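Local coordinates for protein fructose-bisphosphate aldolase (Slackia heliotrinireducens, PDB 4MOZ) that belongs to the DeoC/LacD family of aldolases, each chain folding into an eight-stranded parallel TIM barrel, with five chains in the assembly, at residues D62-V76 against I273-K286. Sequence-based numbering, arbitrary orientation.
Sequences DSDPEHLFKIADQGV and IHQRSLDEAVRLTK
Among the polar contacts, His274 gives its ND1 hydrogen to Asp62 OD2 over 2.8 Å in a fairly straight bond. The acceptor lies near the ring plane and is met on the syn side of the carboxylate, whose own plane is turned 42° from the ring; Phe53 stacks on the same imidazole. His67 has CG swung anti to the backbone N (chi1 -173°), which carries NE2 over to the turn before helix 278-286. There His67 NE2 makes a weak, bent bond to Arg276 O at 3.1 Å. Strand order and topology identify a TIM barrel: helix 66-74 follows the first strand and helix 278-286 the eighth, making them neighbours across the barrel's closure; the axes of these segments approach to 9.1 Å and cross at -45°. Their apolar interlock is reciprocal knobs-into-holes. Ile71 sits among Ile273, Leu278, Ala281 and Thr285, its CD1 lying 3.8 Å from Ala281 CB and also against one face of the His67 ring. Leu278 in return fills the hole of His67, Lys70, Ile71 and Gln74, CD1 meeting Lys70 CB at 3.7 Å. At the far end, Thr285 OG1 accepts from Val76 N (3.2 Å) while donating to Val282 O (2.6 Å), two bonds that fix the rotation of the hydroxyl beside Gly75 CA.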
loop_
_atom_site.group_PDB
_atom_site.type_symbol
_atom_site.label_atom_id
_atom_site.label_comp_id
_atom_site.label_asym_id
_atom_site.label_seq_id
_atom_site.Cartn_x
_atom_site.Cartn_y
_atom_site.Cartn_z
ATOM N N ASP C 62 -38.237 1.884 13.677
ATOM C CA ASP C 62 -36.855 1.458 13.387
ATOM C C ASP C 62 -36.295 2.005 12.060
ATOM O O ASP C 62 -35.084 1.944 11.812
ATOM C CB ASP C 62 -36.741 -0.071 13.417
ATOM C CG ASP C 62 -35.323 -0.551 13.707
ATOM O OD1 ASP C 62 -34.518 0.225 14.272
ATOM O OD2 ASP C 62 -35.013 -1.719 13.382
ATOM N N SER C 63 -37.169 2.547 11.216
ATOM C CA SER C 63 -36.732 3.157 9.966
ATOM C C SER C 63 -36.069 4.528 10.176
ATOM O O SER C 63 -35.413 5.037 9.278
ATOM C CB SER C 63 -37.892 3.256 8.977
ATOM O OG SER C 63 -38.888 4.122 9.474
ATOM N N ASP C 64 -36.237 5.116 11.356
ATOM C CA ASP C 64 -35.537 6.353 11.710
ATOM C C ASP C 64 -34.351 5.998 12.609
ATOM O O ASP C 64 -34.539 5.413 13.668
ATOM C CB ASP C 64 -36.490 7.325 12.424
ATOM C CG ASP C 64 -35.859 8.694 12.713
ATOM O OD1 ASP C 64 -34.619 8.849 12.689
ATOM O OD2 ASP C 64 -36.632 9.636 12.977
ATOM N N PRO C 65 -33.126 6.346 12.184
ATOM C CA PRO C 65 -31.907 6.032 12.942
ATOM C C PRO C 65 -31.858 6.603 14.361
ATOM O O PRO C 65 -31.166 6.041 15.211
ATOM C CB PRO C 65 -30.799 6.654 12.096
ATOM C CG PRO C 65 -31.353 6.660 10.715
ATOM C CD PRO C 65 -32.812 6.952 10.878
ATOM N N GLU C 66 -32.570 7.702 14.619
ATOM C CA GLU C 66 -32.595 8.284 15.963
ATOM C C GLU C 66 -33.198 7.317 16.997
ATOM O O GLU C 66 -32.901 7.397 18.190
ATOM C CB GLU C 66 -33.320 9.634 15.981
ATOM C CG GLU C 66 -32.964 10.467 17.207
ATOM C CD GLU C 66 -33.552 11.866 17.204
ATOM O OE1 GLU C 66 -34.053 12.327 16.155
ATOM O OE2 GLU C 66 -33.500 12.516 18.267
ATOM N N HIS C 67 -34.041 6.408 16.513
ATOM C CA HIS C 67 -34.558 5.278 17.288
ATOM C C HIS C 67 -33.479 4.605 18.102
ATOM O O HIS C 67 -33.672 4.339 19.295
ATOM C CB HIS C 67 -35.206 4.289 16.326
ATOM C CG HIS C 67 -35.938 3.148 16.992
ATOM N ND1 HIS C 67 -36.983 3.338 17.820
ATOM C CD2 HIS C 67 -35.768 1.767 16.882
ATOM C CE1 HIS C 67 -37.444 2.143 18.236
ATOM N NE2 HIS C 67 -36.700 1.182 17.656
ATOM N N LEU C 68 -32.331 4.344 17.475
ATOM C CA LEU C 68 -31.217 3.664 18.142
ATOM C C LEU C 68 -30.696 4.460 19.334
ATOM O O LEU C 68 -30.405 3.895 20.389
ATOM C CB LEU C 68 -30.078 3.380 17.155
ATOM C CG LEU C 68 -30.439 2.640 15.857
ATOM C CD1 LEU C 68 -29.266 2.622 14.891
ATOM C CD2 LEU C 68 -30.926 1.227 16.132
ATOM N N PHE C 69 -30.593 5.774 19.167
ATOM C CA PHE C 69 -30.070 6.634 20.222
ATOM C C PHE C 69 -31.077 6.845 21.351
ATOM O O PHE C 69 -30.688 6.994 22.512
ATOM C CB PHE C 69 -29.588 7.962 19.641
ATOM C CG PHE C 69 -28.329 7.837 18.822
ATOM C CD1 PHE C 69 -28.388 7.484 17.471
ATOM C CD2 PHE C 69 -27.081 8.061 19.402
ATOM C CE1 PHE C 69 -27.230 7.361 16.717
ATOM C CE2 PHE C 69 -25.923 7.941 18.651
ATOM C CZ PHE C 69 -25.996 7.593 17.307
ATOM N N LYS C 70 -32.364 6.842 21.009
ATOM C CA LYS C 70 -33.432 6.925 22.000
ATOM C C LYS C 70 -33.433 5.681 22.887
ATOM O O LYS C 70 -33.602 5.785 24.101
ATOM C CB LYS C 70 -34.797 7.090 21.327
ATOM C CG LYS C 70 -35.037 8.443 20.669
ATOM C CD LYS C 70 -36.448 8.488 20.097
ATOM C CE LYS C 70 -36.673 9.686 19.188
ATOM N NZ LYS C 70 -36.925 10.932 19.954
ATOM N N ILE C 71 -33.241 4.515 22.268
ATOM C CA ILE C 71 -33.150 3.242 22.984
ATOM C C ILE C 71 -31.957 3.235 23.939
ATOM O O ILE C 71 -32.099 2.898 25.113
ATOM C CB ILE C 71 -33.059 2.042 22.018
ATOM C CG1 ILE C 71 -34.354 1.902 21.213
ATOM C CG2 ILE C 71 -32.796 0.756 22.788
ATOM C CD1 ILE C 71 -34.239 1.000 20.001
ATOM N N ALA C 72 -30.791 3.620 23.434
ATOM C CA ALA C 72 -29.576 3.672 24.238
ATOM C C ALA C 72 -29.720 4.617 25.429
ATOM O O ALA C 72 -29.162 4.366 26.499
ATOM C CB ALA C 72 -28.394 4.087 23.377
ATOM N N ASP C 73 -30.480 5.692 25.236
ATOM C CA ASP C 73 -30.638 6.736 26.247
ATOM C C ASP C 73 -31.708 6.391 27.289
ATOM O O ASP C 73 -31.523 6.640 28.480
ATOM C CB ASP C 73 -30.955 8.069 25.563
ATOM C CG ASP C 73 -31.138 9.212 26.543
ATOM O OD1 ASP C 73 -30.208 9.501 27.327
ATOM O OD2 ASP C 73 -32.215 9.835 26.513
ATOM N N GLN C 74 -32.821 5.813 26.837
ATOM C CA GLN C 74 -33.952 5.522 27.720
ATOM C C GLN C 74 -33.884 4.127 28.324
ATOM O O GLN C 74 -34.431 3.887 29.396
ATOM C CB GLN C 74 -35.279 5.714 26.985
ATOM C CG GLN C 74 -35.616 7.169 26.722
ATOM C CD GLN C 74 -36.675 7.339 25.655
ATOM O OE1 GLN C 74 -36.476 8.071 24.687
ATOM N NE2 GLN C 74 -37.804 6.657 25.820
ATOM N N GLY C 75 -33.221 3.209 27.628
ATOM C CA GLY C 75 -33.014 1.868 28.153
ATOM C C GLY C 75 -31.783 1.812 29.034
ATOM O O GLY C 75 -31.195 2.840 29.369
ATOM N N VAL C 76 -31.398 0.604 29.422
ATOM C CA VAL C 76 -30.179 0.406 30.194
ATOM C C VAL C 76 -29.257 -0.472 29.369
ATOM O O VAL C 76 -29.607 -1.607 29.028
ATOM C CB VAL C 76 -30.451 -0.213 31.594
ATOM C CG1 VAL C 76 -29.146 -0.437 32.352
ATOM C CG2 VAL C 76 -31.375 0.679 32.413
ATOM N N ILE C 273 -33.359 -6.013 19.712
ATOM C CA ILE C 273 -33.791 -4.821 20.426
ATOM C C ILE C 273 -34.459 -3.812 19.484
ATOM O O ILE C 273 -35.643 -3.494 19.648
ATOM C CB ILE C 273 -32.623 -4.140 21.173
ATOM C CG1 ILE C 273 -32.115 -5.032 22.311
ATOM C CG2 ILE C 273 -33.058 -2.785 21.709
ATOM C CD1 ILE C 273 -30.754 -4.627 22.855
ATOM N N HIS C 274 -33.709 -3.326 18.491
ATOM C CA HIS C 274 -34.148 -2.158 17.728
ATOM C C HIS C 274 -35.285 -2.368 16.763
ATOM O O HIS C 274 -35.936 -1.402 16.386
ATOM C CB HIS C 274 -32.976 -1.407 17.081
ATOM C CG HIS C 274 -32.224 -2.197 16.029
ATOM N ND1 HIS C 274 -32.777 -2.557 14.850
ATOM C CD2 HIS C 274 -30.906 -2.656 16.002
ATOM C CE1 HIS C 274 -31.871 -3.229 14.119
ATOM N NE2 HIS C 274 -30.725 -3.289 14.826
ATOM N N GLN C 275 -35.563 -3.615 16.382
ATOM C CA GLN C 275 -36.728 -3.910 15.524
ATOM C C GLN C 275 -38.082 -3.765 16.239
ATOM O O GLN C 275 -39.138 -3.778 15.597
ATOM C CB GLN C 275 -36.608 -5.289 14.876
ATOM C CG GLN C 275 -35.509 -5.357 13.828
ATOM C CD GLN C 275 -35.347 -6.729 13.206
ATOM O OE1 GLN C 275 -35.944 -7.708 13.650
ATOM N NE2 GLN C 275 -34.528 -6.804 12.167
ATOM N N ARG C 276 -38.044 -3.616 17.560
ATOM C CA ARG C 276 -39.245 -3.431 18.368
ATOM C C ARG C 276 -39.564 -1.947 18.517
ATOM O O ARG C 276 -38.704 -1.096 18.279
ATOM C CB ARG C 276 -39.055 -4.063 19.751
ATOM C CG ARG C 276 -38.862 -5.568 19.722
ATOM C CD ARG C 276 -38.376 -6.086 21.064
ATOM N NE ARG C 276 -37.836 -7.438 20.949
ATOM C CZ ARG C 276 -38.535 -8.558 21.120
ATOM N NH1 ARG C 276 -37.936 -9.730 20.984
ATOM N NH2 ARG C 276 -39.825 -8.514 21.427
ATOM N N SER C 277 -40.799 -1.646 18.914
ATOM C CA SER C 277 -41.205 -0.275 19.223
ATOM C C SER C 277 -40.360 0.259 20.370
ATOM O O SER C 277 -39.837 -0.518 21.169
ATOM C CB SER C 277 -42.686 -0.229 19.607
ATOM O OG SER C 277 -42.912 -0.896 20.840
ATOM N N LEU C 278 -40.235 1.581 20.454
ATOM C CA LEU C 278 -39.381 2.222 21.457
ATOM C C LEU C 278 -39.622 1.687 22.875
ATOM O O LEU C 278 -38.673 1.297 23.558
ATOM C CB LEU C 278 -39.515 3.754 21.399
ATOM C CG LEU C 278 -38.679 4.613 22.362
ATOM C CD1 LEU C 278 -37.184 4.342 22.228
ATOM C CD2 LEU C 278 -38.977 6.094 22.166
ATOM N N ASP C 279 -40.884 1.639 23.302
ATOM C CA ASP C 279 -41.224 1.171 24.651
ATOM C C ASP C 279 -40.764 -0.268 24.914
ATOM O O ASP C 279 -40.113 -0.537 25.927
ATOM C CB ASP C 279 -42.728 1.319 24.929
ATOM C CG ASP C 279 -43.162 2.776 25.082
ATOM O OD1 ASP C 279 -42.321 3.645 25.413
ATOM O OD2 ASP C 279 -44.362 3.054 24.870
ATOM N N GLU C 280 -41.090 -1.173 23.993
ATOM C CA GLU C 280 -40.741 -2.589 24.119
ATOM C C GLU C 280 -39.231 -2.809 24.043
ATOM O O GLU C 280 -38.680 -3.626 24.782
ATOM C CB GLU C 280 -41.457 -3.417 23.047
ATOM C CG GLU C 280 -41.332 -4.923 23.233
ATOM C CD GLU C 280 -42.125 -5.710 22.211
ATOM O OE1 GLU C 280 -43.299 -5.371 21.963
ATOM O OE2 GLU C 280 -41.581 -6.681 21.653
ATOM N N ALA C 281 -38.580 -2.072 23.144
ATOM C CA ALA C 281 -37.134 -2.117 22.963
ATOM C C ALA C 281 -36.425 -1.737 24.252
ATOM O O ALA C 281 -35.532 -2.458 24.710
ATOM C CB ALA C 281 -36.715 -1.188 21.834
ATOM N N VAL C 282 -36.836 -0.605 24.825
ATOM C CA VAL C 282 -36.333 -0.135 26.115
ATOM C C VAL C 282 -36.503 -1.216 27.194
ATOM O O VAL C 282 -35.560 -1.521 27.930
ATOM C CB VAL C 282 -37.008 1.197 26.524
ATOM C CG1 VAL C 282 -36.805 1.503 27.999
ATOM C CG2 VAL C 282 -36.473 2.343 25.679
ATOM N N ARG C 283 -37.689 -1.815 27.259
ATOM C CA ARG C 283 -37.956 -2.882 28.230
ATOM C C ARG C 283 -37.063 -4.112 28.040
ATOM O O ARG C 283 -36.678 -4.750 29.020
ATOM C CB ARG C 283 -39.433 -3.294 28.226
ATOM C CG ARG C 283 -40.376 -2.245 28.805
ATOM C CD ARG C 283 -41.730 -2.831 29.186
ATOM N NE ARG C 283 -42.342 -3.601 28.103
ATOM C CZ ARG C 283 -43.150 -3.095 27.176
ATOM N NH1 ARG C 283 -43.459 -1.802 27.182
ATOM N NH2 ARG C 283 -43.654 -3.886 26.238
ATOM N N LEU C 284 -36.735 -4.439 26.789
ATOM C CA LEU C 284 -35.853 -5.572 26.515
ATOM C C LEU C 284 -34.415 -5.298 26.957
ATOM O O LEU C 284 -33.763 -6.182 27.511
ATOM C CB LEU C 284 -35.919 -6.019 25.049
ATOM C CG LEU C 284 -35.057 -7.234 24.669
ATOM C CD1 LEU C 284 -35.397 -8.472 25.489
ATOM C CD2 LEU C 284 -35.163 -7.537 23.182
ATOM N N THR C 285 -33.928 -4.078 26.728
ATOM C CA THR C 285 -32.581 -3.714 27.180
ATOM C C THR C 285 -32.511 -3.856 28.697
ATOM O O THR C 285 -31.506 -4.321 29.241
ATOM C CB THR C 285 -32.156 -2.278 26.786
ATOM O OG1 THR C 285 -32.975 -1.315 27.466
ATOM C CG2 THR C 285 -32.253 -2.057 25.281
ATOM N N LYS C 286 -33.598 -3.465 29.363
ATOM C CA LYS C 286 -33.694 -3.521 30.816
ATOM C C LYS C 286 -33.678 -4.966 31.296
ATOM O O LYS C 286 -33.002 -5.283 32.274
ATOM C CB LYS C 286 -34.936 -2.772 31.314
ATOM C CG LYS C 286 -34.812 -1.260 31.201
ATOM C CD LYS C 286 -36.061 -0.536 31.679
ATOM C CE LYS C 286 -35.842 0.970 31.663
ATOM N NZ LYS C 286 -37.023 1.723 32.169
#